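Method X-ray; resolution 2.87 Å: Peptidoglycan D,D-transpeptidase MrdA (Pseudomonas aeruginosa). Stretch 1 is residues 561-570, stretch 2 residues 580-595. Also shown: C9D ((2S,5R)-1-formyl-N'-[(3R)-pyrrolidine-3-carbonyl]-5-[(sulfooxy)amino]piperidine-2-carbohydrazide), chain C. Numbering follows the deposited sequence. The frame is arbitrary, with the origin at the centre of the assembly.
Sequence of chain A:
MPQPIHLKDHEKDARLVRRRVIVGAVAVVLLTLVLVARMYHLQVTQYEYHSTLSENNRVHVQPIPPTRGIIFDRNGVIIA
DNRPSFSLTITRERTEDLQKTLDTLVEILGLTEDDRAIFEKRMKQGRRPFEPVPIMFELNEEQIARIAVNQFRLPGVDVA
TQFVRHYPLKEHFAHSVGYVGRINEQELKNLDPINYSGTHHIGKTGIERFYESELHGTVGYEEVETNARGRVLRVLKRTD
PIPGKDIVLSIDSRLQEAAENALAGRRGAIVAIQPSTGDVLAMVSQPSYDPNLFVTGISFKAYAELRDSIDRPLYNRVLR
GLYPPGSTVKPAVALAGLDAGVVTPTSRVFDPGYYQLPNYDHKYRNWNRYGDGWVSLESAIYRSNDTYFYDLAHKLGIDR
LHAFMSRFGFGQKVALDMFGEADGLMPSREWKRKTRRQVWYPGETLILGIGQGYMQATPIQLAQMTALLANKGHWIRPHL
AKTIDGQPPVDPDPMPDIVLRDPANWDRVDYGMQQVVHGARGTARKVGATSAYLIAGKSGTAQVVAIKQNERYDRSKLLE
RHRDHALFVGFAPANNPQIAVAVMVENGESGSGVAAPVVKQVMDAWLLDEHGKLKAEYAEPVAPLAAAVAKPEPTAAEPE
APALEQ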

# COMPACT_ATOMS: atom_id res chain seq x y z
N ARG A 561 -14.32 -24.13 2.49
CA ARG A 561 -13.96 -22.73 2.62
C ARG A 561 -13.54 -22.18 1.25
O ARG A 561 -14.04 -22.63 0.22
CB ARG A 561 -12.87 -22.55 3.67
CG ARG A 561 -12.80 -21.14 4.27
CD ARG A 561 -11.76 -20.99 5.39
NE ARG A 561 -10.50 -21.70 5.15
CZ ARG A 561 -9.74 -21.61 4.05
NH1 ARG A 561 -10.08 -20.81 3.04
NH2 ARG A 561 -8.63 -22.32 3.97
N HIS A 562 -12.61 -21.22 1.23
CA HIS A 562 -12.36 -20.45 0.02
C HIS A 562 -10.88 -20.47 -0.36
O HIS A 562 -10.02 -20.97 0.37
CB HIS A 562 -12.83 -19.00 0.19
CG HIS A 562 -14.14 -18.71 -0.47
ND1 HIS A 562 -14.37 -18.98 -1.80
CD2 HIS A 562 -15.29 -18.19 0.02
CE1 HIS A 562 -15.61 -18.63 -2.11
NE2 HIS A 562 -16.18 -18.15 -1.02
N ARG A 563 -10.62 -19.91 -1.53
CA ARG A 563 -9.30 -19.91 -2.16
C ARG A 563 -8.40 -18.85 -1.52
O ARG A 563 -8.75 -18.22 -0.52
CB ARG A 563 -9.46 -19.70 -3.66
CG ARG A 563 -10.56 -20.54 -4.29
CD ARG A 563 -11.18 -19.84 -5.49
NE ARG A 563 -11.87 -20.79 -6.37
CZ ARG A 563 -13.18 -21.00 -6.36
NH1 ARG A 563 -13.96 -20.33 -5.51
NH2 ARG A 563 -13.72 -21.87 -7.19
N ASP A 564 -7.22 -18.64 -2.11
CA ASP A 564 -6.22 -17.74 -1.57
C ASP A 564 -6.11 -16.48 -2.42
O ASP A 564 -6.44 -16.47 -3.61
CB ASP A 564 -4.85 -18.43 -1.43
CG ASP A 564 -4.40 -19.12 -2.71
OD1 ASP A 564 -4.76 -18.66 -3.81
OD2 ASP A 564 -3.66 -20.12 -2.60
N HIS A 565 -5.63 -15.40 -1.79
CA HIS A 565 -5.59 -14.10 -2.43
C HIS A 565 -4.50 -14.01 -3.49
O HIS A 565 -3.39 -14.54 -3.32
CB HIS A 565 -5.36 -13.00 -1.39
CG HIS A 565 -6.17 -13.17 -0.14
ND1 HIS A 565 -7.52 -13.44 -0.16
CD2 HIS A 565 -5.81 -13.12 1.16
CE1 HIS A 565 -7.96 -13.54 1.08
NE2 HIS A 565 -6.94 -13.35 1.90
N ALA A 566 -4.82 -13.34 -4.60
CA ALA A 566 -3.86 -13.07 -5.67
C ALA A 566 -3.24 -11.69 -5.47
O ALA A 566 -3.93 -10.72 -5.15
CB ALA A 566 -4.55 -13.15 -7.03
N LEU A 567 -1.92 -11.61 -5.66
CA LEU A 567 -1.17 -10.39 -5.44
C LEU A 567 -0.34 -10.05 -6.67
O LEU A 567 0.15 -10.95 -7.37
CB LEU A 567 -0.25 -10.51 -4.22
CG LEU A 567 -0.80 -10.08 -2.85
CD1 LEU A 567 -1.92 -10.99 -2.40
CD2 LEU A 567 0.31 -10.05 -1.82
N PHE A 568 -0.18 -8.76 -6.93
CA PHE A 568 0.70 -8.29 -8.00
C PHE A 568 1.12 -6.86 -7.70
O PHE A 568 0.26 -5.99 -7.52
CB PHE A 568 0.02 -8.37 -9.37
CG PHE A 568 0.96 -8.17 -10.53
CD1 PHE A 568 1.32 -6.90 -10.95
CD2 PHE A 568 1.48 -9.25 -11.21
CE1 PHE A 568 2.17 -6.72 -12.02
CE2 PHE A 568 2.34 -9.08 -12.28
CZ PHE A 568 2.68 -7.81 -12.68
N VAL A 569 2.42 -6.62 -7.66
CA VAL A 569 2.97 -5.28 -7.54
C VAL A 569 3.70 -4.95 -8.85
O VAL A 569 3.95 -5.81 -9.68
CB VAL A 569 3.92 -5.14 -6.33
CG1 VAL A 569 3.26 -5.71 -5.08
CG2 VAL A 569 5.24 -5.83 -6.61
N GLY A 570 4.04 -3.67 -9.02
CA GLY A 570 4.76 -3.26 -10.20
C GLY A 570 4.85 -1.76 -10.40
O GLY A 570 3.96 -1.02 -9.96
N ALA A 580 3.67 3.40 -9.23
CA ALA A 580 3.91 2.16 -8.51
C ALA A 580 2.60 1.69 -7.90
O ALA A 580 1.95 2.44 -7.18
CB ALA A 580 4.97 2.35 -7.42
N VAL A 581 2.22 0.44 -8.20
CA VAL A 581 0.92 -0.09 -7.83
C VAL A 581 1.10 -1.41 -7.09
O VAL A 581 1.94 -2.23 -7.46
CB VAL A 581 0.01 -0.29 -9.07
CG1 VAL A 581 -1.39 -0.70 -8.65
CG2 VAL A 581 -0.04 0.98 -9.90
N ALA A 582 0.29 -1.61 -6.04
CA ALA A 582 0.18 -2.89 -5.36
C ALA A 582 -1.30 -3.25 -5.27
O ALA A 582 -2.11 -2.43 -4.83
CB ALA A 582 0.79 -2.84 -3.96
N VAL A 583 -1.64 -4.46 -5.71
CA VAL A 583 -3.03 -4.90 -5.79
C VAL A 583 -3.19 -6.21 -5.02
O VAL A 583 -2.39 -7.14 -5.20
CB VAL A 583 -3.50 -5.06 -7.24
CG1 VAL A 583 -4.96 -5.46 -7.29
CG2 VAL A 583 -3.30 -3.75 -7.99
N MET A 584 -4.21 -6.28 -4.17
CA MET A 584 -4.59 -7.49 -3.45
C MET A 584 -6.05 -7.78 -3.77
O MET A 584 -6.93 -7.01 -3.39
CB MET A 584 -4.37 -7.32 -1.95
CG MET A 584 -4.34 -8.62 -1.16
SD MET A 584 -5.97 -9.26 -0.77
CE MET A 584 -6.79 -7.78 -0.19
N VAL A 585 -6.30 -8.88 -4.48
CA VAL A 585 -7.65 -9.32 -4.81
C VAL A 585 -7.99 -10.53 -3.95
O VAL A 585 -7.35 -11.58 -4.07
CB VAL A 585 -7.79 -9.65 -6.30
CG1 VAL A 585 -9.18 -10.19 -6.60
CG2 VAL A 585 -7.49 -8.42 -7.15
N GLU A 586 -8.98 -10.37 -3.07
CA GLU A 586 -9.35 -11.44 -2.15
C GLU A 586 -9.85 -12.66 -2.92
O GLU A 586 -10.77 -12.56 -3.74
CB GLU A 586 -10.42 -10.96 -1.17
CG GLU A 586 -9.89 -10.05 -0.08
CD GLU A 586 -10.83 -9.94 1.10
OE1 GLU A 586 -11.94 -10.52 1.03
OE2 GLU A 586 -10.47 -9.28 2.10
N ASN A 587 -9.24 -13.82 -2.65
CA ASN A 587 -9.64 -15.09 -3.25
C ASN A 587 -9.53 -15.05 -4.78
O ASN A 587 -10.40 -15.54 -5.50
CB ASN A 587 -11.05 -15.49 -2.82
CG ASN A 587 -11.25 -15.37 -1.32
OD1 ASN A 587 -10.37 -14.91 -0.60
ND2 ASN A 587 -12.42 -15.80 -0.85
N GLY A 588 -8.44 -14.46 -5.27
CA GLY A 588 -8.21 -14.35 -6.70
C GLY A 588 -7.41 -15.49 -7.30
O GLY A 588 -7.46 -15.71 -8.51
N GLU A 589 -6.67 -16.21 -6.45
CA GLU A 589 -5.87 -17.37 -6.82
C GLU A 589 -4.69 -17.03 -7.73
O GLU A 589 -3.53 -17.23 -7.33
CB GLU A 589 -6.74 -18.43 -7.51
CG GLU A 589 -7.74 -19.12 -6.60
CD GLU A 589 -7.20 -20.42 -6.03
OE1 GLU A 589 -7.87 -21.46 -6.20
OE2 GLU A 589 -6.12 -20.40 -5.40
N SER A 590 -4.96 -16.54 -8.93
CA SER A 590 -3.91 -16.34 -9.93
C SER A 590 -3.36 -14.92 -9.82
O SER A 590 -3.97 -13.97 -10.31
CB SER A 590 -4.45 -16.61 -11.33
OG SER A 590 -3.41 -16.73 -12.29
N GLY A 591 -2.20 -14.77 -9.20
CA GLY A 591 -1.56 -13.47 -9.19
C GLY A 591 -1.21 -13.02 -10.59
O GLY A 591 -1.28 -11.84 -10.92
N SER A 592 -0.84 -13.96 -11.44
CA SER A 592 -0.54 -13.69 -12.84
C SER A 592 -1.79 -13.48 -13.71
O SER A 592 -1.68 -12.84 -14.76
CB SER A 592 0.29 -14.81 -13.40
OG SER A 592 -0.35 -16.04 -13.18
N GLY A 593 -2.95 -14.01 -13.32
CA GLY A 593 -4.11 -14.01 -14.19
C GLY A 593 -5.21 -13.02 -13.86
O GLY A 593 -5.97 -12.62 -14.76
N VAL A 594 -5.34 -12.61 -12.60
CA VAL A 594 -6.33 -11.63 -12.18
C VAL A 594 -5.69 -10.39 -11.56
O VAL A 594 -6.06 -9.26 -11.89
CB VAL A 594 -7.38 -12.25 -11.21
CG1 VAL A 594 -6.71 -12.93 -10.03
CG2 VAL A 594 -8.37 -11.21 -10.73
N ALA A 595 -4.70 -10.58 -10.68
CA ALA A 595 -4.08 -9.43 -10.03
C ALA A 595 -3.19 -8.66 -10.99
O ALA A 595 -3.05 -7.44 -10.85
CB ALA A 595 -3.27 -9.89 -8.81
OAF C9D C . 1.14 -15.33 -10.35
SAY C9D C . 1.78 -16.66 -10.00
OAD C9D C . 0.73 -17.75 -9.88
OAE C9D C . 2.68 -16.89 -11.19
OAR C9D C . 2.67 -16.55 -8.56
NAQ C9D C . 3.84 -17.37 -8.70
CAU C9D C . 3.77 -18.56 -7.75
CAJ C9D C . 2.40 -18.64 -7.19
CB C9D C . 2.28 -19.65 -6.12
CAM C9D C . 4.86 -18.44 -6.69
N C9D C . 4.33 -18.43 -5.27
CAG C9D C . 4.53 -17.23 -4.45
OAA C9D C . 3.70 -16.91 -3.67
CA C9D C . 3.18 -19.34 -4.92
C C9D C . 3.70 -20.66 -4.38
O C9D C . 2.92 -21.52 -4.11
NAP C9D C . 5.15 -20.89 -4.17
NAO C9D C . 5.53 -22.16 -3.66
CAS C9D C . 5.10 -22.57 -2.32
OAB C9D C . 4.45 -21.84 -1.65
CAV C9D C . 5.52 -23.99 -1.77
CAI C9D C . 5.28 -25.03 -2.92
CAH C9D C . 3.98 -25.83 -2.50
NAN C9D C . 3.96 -25.76 -1.15
CAL C9D C . 4.67 -24.33 -0.75

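Backbone pairing sets the frame. Strands 566-570 and 580-585 run antiparallel, and three residue pairs each close a two-bond ring: Ala566 with Val585, Phe568 with Val583, and Gly570 with Val581. In the first, Ala566 N donates to Val585 O and Val585 N to Ala566 O, both at 3.1 Å; in the last, Val581 N reaches Gly570 O at 2.9 Å. Between these rings the paired CA atoms lie closer, and CA-H...O contacts fill the gaps, the shortest from Val569 CA to Val581 O at 3.2 Å.

Beyond the strand, the pairing gives way to a type II turn from Val585 to Gly588, and a side-chain acceptor joins the backbone bonds. Asn587 N donates to His565 ND1 (3.1 Å). A backbone N-H can only give its proton, so ND1 is the acceptor here, and the approach near the ring plane suits its lone pair. Glu589 N then donates to Asp564 O at 2.9 Å.

Apolar packing differs between the faces of the sheet. On one, Leu567 CD1 meets Met584 CG at 3.6 Å and Val569 CG1 meets Ala582 CB at 3.9 Å, each between directly paired residues. On the other, Ala566 and Phe568 meet the helix, which crosses their strand nearly at right angles: Phe568 CB lies 3.7 Å from Ala595 CB, and Ala566 CB 3.7 Å from Val594 CG1. Two close passages have no room for a side chain: an ideal CB on Gly591 would sit 2.8 Å from Leu567 O, and in the turn one on Gly588 would sit 2.9 Å from Ala566 CB; both would clash.

Met584 SD lies 4.4 Å from the His565 ring centroid, in an oblique sulfur-aromatic contact.

Charge is less tidy at the exposed end. Asp564 OD1 and Glu589 OE2, two acceptors, stand only 2.7 Å apart, while Arg563 NE remains 4.1 Å from Glu589 OE1, beyond a salt bridge.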